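Local structure of dTDP Sugar Isomerase (Desulfovibrio desulfuricans subsp. desulfuricans str. G20, 3EJK) at residues 19-23 against 89-93. The protein probably catalyses the 3,5-epimerisation of dTDP-4-dehydro-6-deoxy-glucose to dTDP-4-dehydro-rhamnose, a step in the making of dTDP-sugars. Residues are numbered along the deposited sequence; the frame is centred on the assembly and turned at random.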
# COMPACT_ATOMS: atom_id res chain seq x y z
N PRO A 19 -17.97 5.84 17.22
CA PRO A 19 -18.27 6.19 18.60
C PRO A 19 -17.09 6.77 19.36
O PRO A 19 -17.22 7.13 20.52
CB PRO A 19 -18.73 4.87 19.21
CG PRO A 19 -19.21 4.08 18.03
CD PRO A 19 -18.23 4.42 16.96
N VAL A 20 -15.95 6.81 18.70
CA VAL A 20 -14.76 7.46 19.28
C VAL A 20 -14.58 8.75 18.48
O VAL A 20 -14.46 8.72 17.25
CB VAL A 20 -13.45 6.62 19.26
CG1 VAL A 20 -12.25 7.50 19.60
CG2 VAL A 20 -13.52 5.45 20.25
N GLU A 21 -14.59 9.86 19.21
CA GLU A 21 -14.44 11.20 18.62
C GLU A 21 -13.22 11.30 17.74
O GLU A 21 -12.11 10.95 18.15
CB GLU A 21 -14.33 12.26 19.73
CG GLU A 21 -14.15 13.66 19.18
CD GLU A 21 -15.40 14.17 18.52
OE1 GLU A 21 -16.42 14.28 19.22
OE2 GLU A 21 -15.38 14.45 17.30
N GLY A 22 -13.46 11.79 16.54
CA GLY A 22 -12.44 12.03 15.54
C GLY A 22 -12.13 10.85 14.64
O GLY A 22 -11.47 11.00 13.61
N ALA A 23 -12.54 9.67 15.07
CA ALA A 23 -12.32 8.47 14.26
C ALA A 23 -13.36 8.51 13.13
O ALA A 23 -14.53 8.81 13.34
CB ALA A 23 -12.46 7.22 15.08
N LEU A 89 -10.64 0.52 18.58
CA LEU A 89 -10.15 1.83 19.03
C LEU A 89 -10.66 2.06 20.44
O LEU A 89 -11.77 1.69 20.76
CB LEU A 89 -10.66 2.96 18.11
CG LEU A 89 -10.38 2.85 16.61
CD1 LEU A 89 -10.76 4.18 15.94
CD2 LEU A 89 -8.94 2.54 16.38
N TYR A 90 -9.80 2.62 21.27
CA TYR A 90 -10.13 2.95 22.67
C TYR A 90 -9.72 4.37 23.01
O TYR A 90 -8.55 4.74 22.91
CB TYR A 90 -9.49 1.99 23.66
CG TYR A 90 -9.63 2.50 25.07
CD1 TYR A 90 -10.89 2.63 25.65
CD2 TYR A 90 -8.52 2.86 25.82
CE1 TYR A 90 -11.03 3.11 26.93
CE2 TYR A 90 -8.66 3.32 27.10
CZ TYR A 90 -9.91 3.45 27.65
OH TYR A 90 -10.04 3.93 28.91
N ASP A 91 -10.72 5.16 23.37
CA ASP A 91 -10.52 6.58 23.70
C ASP A 91 -10.07 6.79 25.14
O ASP A 91 -10.88 6.87 26.06
CB ASP A 91 -11.80 7.36 23.42
CG ASP A 91 -11.57 8.85 23.37
OD1 ASP A 91 -10.49 9.31 23.82
OD2 ASP A 91 -12.49 9.55 22.88
N GLY A 92 -8.76 6.92 25.29
CA GLY A 92 -8.14 7.15 26.58
C GLY A 92 -7.97 8.62 26.90
O GLY A 92 -7.39 8.99 27.92
N ARG A 93 -8.50 9.46 26.03
CA ARG A 93 -8.39 10.93 26.20
C ARG A 93 -9.32 11.41 27.30
O ARG A 93 -10.54 11.35 27.20
CB ARG A 93 -8.67 11.65 24.89
CG ARG A 93 -7.69 11.29 23.81
CD ARG A 93 -8.12 11.79 22.44
NE ARG A 93 -9.40 11.22 22.05
CZ ARG A 93 -9.96 11.42 20.87
NH1 ARG A 93 -9.32 12.15 20.00
NH2 ARG A 93 -11.13 10.88 20.54
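R93, in the loop after strand 84-90, reaches the carbonyl of E21 in the loop between strands 16-17 and 24-31, linking these loops at the edges of the two antiparallel sheets of the cupin-type beta fold. E21 O belongs to the central peptide of a type II beta turn, V20 to A23, that leads into strand 24-31. The turn is closed by its own backbone bond from A23 N to V20 O, and G22 takes its third position, with positive phi. Across the gap R93 NH2 donates to E21 O at 2.6 Å, nearly straight at 166°, with the oxygen close to the guanidinium plane.

The same guanidinium is held by D91 in a side-on, two-nitrogen salt bridge: NE of R93 meets OD1 of D91 at 2.8 Å, and NH2 of R93 meets OD2 of D91 at 3.0 Å. Both nitrogens come from above the carboxylate plane, so the two flat groups are not coplanar. R93 bends at chi3 (-61°), which folds its head back over the aspartate and toward the turn. OD1 of D91 also accepts R93 N at 3.0 Å in an Asx turn, on the face opposite R93 NE. The hydroxyls of T98 and S96 also hydrogen-bond D91 OD2, and T98 OG1 bonds E21 N as well, tying the turn to this polar cluster.

Apolar packing completes the contact. V20 CG1 packs 3.8 Å from D91 CB, and the same methyl lies obliquely by the guanidinium at R93 NH2, while A103 of strand 102-108 lies against V20 and L89. Farther along the turn, A23 CB rests 3.6 Å from L89 CD1.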